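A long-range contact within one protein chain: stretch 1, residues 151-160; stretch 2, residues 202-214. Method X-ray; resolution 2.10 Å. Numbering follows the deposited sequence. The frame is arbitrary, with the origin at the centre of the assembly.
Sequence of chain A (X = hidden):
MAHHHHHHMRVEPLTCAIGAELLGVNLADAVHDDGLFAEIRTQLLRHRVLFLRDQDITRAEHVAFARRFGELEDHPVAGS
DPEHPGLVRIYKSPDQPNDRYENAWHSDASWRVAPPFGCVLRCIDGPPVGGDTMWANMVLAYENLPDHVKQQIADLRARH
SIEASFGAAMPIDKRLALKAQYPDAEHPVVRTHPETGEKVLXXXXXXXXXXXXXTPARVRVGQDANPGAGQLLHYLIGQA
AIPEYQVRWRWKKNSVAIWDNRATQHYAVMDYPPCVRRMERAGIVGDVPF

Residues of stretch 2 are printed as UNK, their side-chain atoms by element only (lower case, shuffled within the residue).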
# COMPACT_ATOMS: atom_id res chain seq x y z
N GLN A 151 4.26 25.38 -4.83
CA GLN A 151 4.07 26.81 -4.61
C GLN A 151 2.94 27.06 -3.62
O GLN A 151 3.07 27.89 -2.71
CB GLN A 151 3.78 27.50 -5.95
CG GLN A 151 4.93 27.41 -6.94
CD GLN A 151 4.49 27.74 -8.35
OE1 GLN A 151 3.62 28.58 -8.57
NE2 GLN A 151 5.12 27.08 -9.33
N GLN A 152 1.82 26.35 -3.78
CA GLN A 152 0.66 26.55 -2.93
C GLN A 152 0.93 26.19 -1.46
O GLN A 152 0.38 26.84 -0.56
CB GLN A 152 -0.50 25.71 -3.47
CG GLN A 152 -1.77 25.66 -2.61
CD GLN A 152 -2.82 26.70 -2.96
OE1 GLN A 152 -2.50 27.84 -3.30
NE2 GLN A 152 -4.09 26.30 -2.89
N ILE A 153 1.75 25.17 -1.19
CA ILE A 153 1.92 24.68 0.18
C ILE A 153 3.18 25.21 0.86
O ILE A 153 3.38 24.94 2.04
CB ILE A 153 1.90 23.14 0.24
CG1 ILE A 153 3.19 22.55 -0.36
CG2 ILE A 153 0.65 22.58 -0.48
CD1 ILE A 153 3.31 21.03 -0.22
N ALA A 154 4.00 25.99 0.15
CA ALA A 154 5.33 26.33 0.65
C ALA A 154 5.31 26.92 2.06
O ALA A 154 6.09 26.51 2.92
CB ALA A 154 6.02 27.29 -0.32
N ASP A 155 4.39 27.85 2.33
CA ASP A 155 4.35 28.49 3.65
C ASP A 155 3.22 27.98 4.54
O ASP A 155 3.00 28.53 5.62
CB ASP A 155 4.27 30.03 3.50
CG ASP A 155 3.01 30.50 2.78
OD1 ASP A 155 2.01 29.76 2.73
OD2 ASP A 155 3.04 31.62 2.23
N LEU A 156 2.52 26.92 4.14
CA LEU A 156 1.41 26.43 4.93
C LEU A 156 1.90 25.79 6.23
O LEU A 156 2.96 25.16 6.28
CB LEU A 156 0.59 25.41 4.13
CG LEU A 156 -0.31 25.97 3.03
CD1 LEU A 156 -1.08 24.84 2.28
CD2 LEU A 156 -1.27 27.02 3.63
N ARG A 157 1.10 25.95 7.27
CA ARG A 157 1.30 25.28 8.55
C ARG A 157 -0.02 24.61 8.91
O ARG A 157 -1.08 25.01 8.45
CB ARG A 157 1.74 26.26 9.65
CG ARG A 157 2.92 27.12 9.24
CD ARG A 157 3.37 28.16 10.30
NE ARG A 157 3.74 27.56 11.57
CZ ARG A 157 4.87 26.88 11.76
NH1 ARG A 157 5.72 26.72 10.75
NH2 ARG A 157 5.14 26.35 12.94
N ALA A 158 0.06 23.57 9.74
CA ALA A 158 -1.13 22.77 10.02
C ALA A 158 -1.02 22.20 11.43
O ALA A 158 0.07 22.10 11.98
CB ALA A 158 -1.29 21.65 8.99
N ARG A 159 -2.17 21.82 12.00
CA ARG A 159 -2.21 21.32 13.37
C ARG A 159 -2.43 19.81 13.41
O ARG A 159 -3.18 19.26 12.59
CB ARG A 159 -3.26 22.06 14.20
CG ARG A 159 -2.68 23.37 14.78
CD ARG A 159 -3.59 24.14 15.73
NE ARG A 159 -3.10 25.51 15.89
CZ ARG A 159 -2.10 25.88 16.70
NH1 ARG A 159 -1.47 25.00 17.45
NH2 ARG A 159 -1.73 27.15 16.75
N HIS A 160 -1.74 19.15 14.36
CA HIS A 160 -1.75 17.70 14.56
C HIS A 160 -2.28 17.43 15.96
O HIS A 160 -1.73 17.93 16.94
CB HIS A 160 -0.35 17.12 14.43
CG HIS A 160 0.33 17.45 13.15
ND1 HIS A 160 0.90 16.49 12.35
CD2 HIS A 160 0.53 18.64 12.52
CE1 HIS A 160 1.44 17.07 11.29
NE2 HIS A 160 1.21 18.37 11.36
N UNK A 202 4.99 16.96 5.39
CA UNK A 202 4.77 16.70 6.81
C UNK A 202 3.33 16.94 7.25
O UNK A 202 3.07 17.71 8.19
c UNK A 202 5.96 17.03 9.02
c UNK A 202 6.61 15.24 10.50
c UNK A 202 5.77 17.30 11.40
c UNK A 202 5.61 17.79 10.13
c UNK A 202 5.76 17.55 7.63
c UNK A 202 6.47 15.74 9.23
o UNK A 202 6.40 15.57 12.87
c UNK A 202 6.26 16.04 11.59
N UNK A 203 2.38 16.26 6.61
CA UNK A 203 1.02 16.11 7.10
C UNK A 203 0.67 14.63 7.04
O UNK A 203 1.15 13.89 6.18
c UNK A 203 0.26 18.46 6.56
c UNK A 203 0.08 16.62 4.78
c UNK A 203 0.01 16.96 6.30
N UNK A 204 -0.16 14.18 7.98
CA UNK A 204 -0.48 12.75 8.07
C UNK A 204 -1.84 12.59 8.74
O UNK A 204 -2.59 13.57 8.90
n UNK A 204 1.61 13.13 10.73
c UNK A 204 0.68 12.27 10.31
c UNK A 204 0.64 11.99 8.81
o UNK A 204 -0.07 11.68 11.08
N UNK A 205 -2.16 11.36 9.15
CA UNK A 205 -3.48 11.05 9.70
C UNK A 205 -3.79 11.89 10.94
O UNK A 205 -4.96 12.16 11.23
c UNK A 205 -3.59 9.56 10.04
N UNK A 206 -2.76 12.34 11.66
CA UNK A 206 -2.99 13.19 12.83
C UNK A 206 -3.36 14.62 12.47
O UNK A 206 -3.84 15.35 13.34
c UNK A 206 -2.15 10.15 15.88
c UNK A 206 -2.41 11.34 15.24
c UNK A 206 -1.74 13.23 13.72
c UNK A 206 0.03 10.09 14.90
c UNK A 206 -0.24 11.28 14.25
c UNK A 206 -1.46 11.93 14.42
c UNK A 206 -0.92 9.52 15.71
N UNK A 207 -3.13 15.05 11.23
CA UNK A 207 -3.30 16.45 10.87
C UNK A 207 -4.79 16.77 10.68
O UNK A 207 -5.49 16.09 9.92
c UNK A 207 -2.51 18.26 9.34
o UNK A 207 -1.18 16.29 9.70
c UNK A 207 -2.53 16.78 9.59
N UNK A 208 -5.27 17.82 11.35
CA UNK A 208 -6.69 18.14 11.24
C UNK A 208 -6.97 19.18 10.16
O UNK A 208 -7.93 19.02 9.40
c UNK A 208 -7.03 17.56 13.63
c UNK A 208 -7.25 18.62 12.58
o UNK A 208 -6.57 19.82 12.96
N UNK A 209 -6.17 20.25 10.09
CA UNK A 209 -6.46 21.34 9.16
C UNK A 209 -5.26 22.28 9.06
O UNK A 209 -4.40 22.32 9.95
n UNK A 209 -7.20 24.31 12.53
c UNK A 209 -7.69 22.13 9.61
n UNK A 209 -7.31 22.21 12.10
c UNK A 209 -7.40 24.19 11.17
c UNK A 209 -7.48 22.87 10.90
c UNK A 209 -7.14 23.10 13.06
N UNK A 210 -5.25 23.07 7.98
CA UNK A 210 -4.31 24.17 7.83
C UNK A 210 -4.76 25.34 8.68
O UNK A 210 -5.95 25.64 8.77
c UNK A 210 -2.56 22.94 5.51
c UNK A 210 -4.63 23.26 4.33
c UNK A 210 -4.22 24.65 6.37
c UNK A 210 -4.27 22.28 3.40
c UNK A 210 -2.19 21.96 4.58
c UNK A 210 -3.80 23.59 5.39
c UNK A 210 -3.05 21.64 3.52
N UNK A 211 -3.79 26.04 9.28
CA UNK A 211 -4.08 27.21 10.09
C UNK A 211 -3.90 28.53 9.36
O UNK A 211 -4.44 29.55 9.81
c UNK A 211 -3.60 26.16 12.35
o UNK A 211 -1.83 27.08 10.96
c UNK A 211 -3.20 27.24 11.34
N UNK A 212 -3.14 28.55 8.26
CA UNK A 212 -2.81 29.81 7.60
C UNK A 212 -3.08 29.74 6.10
O UNK A 212 -2.38 30.37 5.30
c UNK A 212 -1.35 30.21 7.88
n UNK A 212 0.95 29.55 7.40
o UNK A 212 -0.69 28.04 6.99
c UNK A 212 -0.33 29.17 7.38
N UNK A 213 -4.11 28.97 5.72
CA UNK A 213 -4.51 28.81 4.33
C UNK A 213 -5.29 30.00 3.80
O UNK A 213 -5.11 30.41 2.65
c UNK A 213 -5.34 27.53 4.19
c UNK A 213 -6.98 27.80 2.30
c UNK A 213 -6.64 26.71 0.18
c UNK A 213 -7.41 27.54 1.00
c UNK A 213 -5.46 26.15 0.66
c UNK A 213 -5.80 27.24 2.79
c UNK A 213 -5.05 26.41 1.96
N UNK A 214 -6.19 30.56 4.62
CA UNK A 214 -7.14 31.55 4.15
C UNK A 214 -6.44 32.90 3.92
O UNK A 214 -6.37 33.73 4.83
c UNK A 214 -9.53 32.32 4.64
c UNK A 214 -10.84 32.03 4.83
c UNK A 214 -8.29 31.66 5.16
n UNK A 214 -9.50 33.48 3.91
c UNK A 214 -10.74 33.86 3.63
n UNK A 214 -11.57 32.99 4.18
O HOH W 1 -0.46 31.42 4.01
O HOH W 2 2.07 20.15 9.28

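Position 202 carries one carbon and then a six-carbon ring bearing an oxygen, a phenol, so it is Y202. Its ring lies oblique to the H160 ring, centroids 5.6 Å apart, and one water links Y202 O to H160 NE2, 2.9 Å from each. At position 203, one carbon carries two more, the branched three-carbon side chain of valine; V203 CG1 lies 4.3 Å from A158 CB. Position 204 has two carbons, the second bearing one oxygen and one nitrogen: an amide, N204. Its ND2 sits at the edge of the H160 ring, 3.8 Å from H160 ND1. Position 205 has a single carbon, points away and touches nothing on stretch 1; it is A205.

At 206, one carbon leads to an all-carbon six-membered ring, hence F206. Its CB lies 4.2 Å from H160 CB, but the ring leads away; its N donates to N204 OD1 (2.8 Å), bracing the turn from N204. Position 207 has a carbon bearing one oxygen and one carbon, as in threonine. T207 OG1 lies over a face of the H160 ring, 3.2 Å from H160 CE1, and accepts from N204 N (2.9 Å), while T207 CG2 reaches A158 CB at 3.6 Å. Position 208 has the same branched set and is T208, whose N donates to R159 O (2.8 Å).

Position 209 shows a carbon and a five-membered ring of three carbons and two nitrogens, an imidazole: H209. Its CE1 is 4.2 Å from R159 CB, and its ND1 is hydrogen-bonded to T208 OG1 (2.6 Å). At 210, a carbon and a six-carbon ring without oxygen give F210; L156 CD1 sits over its face, 3.9 Å from the centroid. Position 211 again bears one oxygen and one carbon on its first carbon. This is T211, with CG2 3.6 Å from R159 NE.

Position 212 has an amide on its second carbon, N212. Both ends are used: ND2 donates to D155 O (2.9 Å) and OD1 accepts from R157 N (2.8 Å). Position 213, a carbon and a six-carbon ring, is F213, its CB 4.1 Å from L156 CD2 and its CE1 3.8 Å from Q152 NE2. Position 214, an imidazole out of contact, is H214.

The contact is an antiparallel strand pairing. T211 N to R157 O (3.0 Å), R159 N to H209 O (3.1 Å) and the T208 bond tie the backbones; A158, H160, T207 and F210 share one face, and the N212 amide extends the polar ladder beyond the strand.

Stretch 2 202-214: YVNAFTTHFTNFH
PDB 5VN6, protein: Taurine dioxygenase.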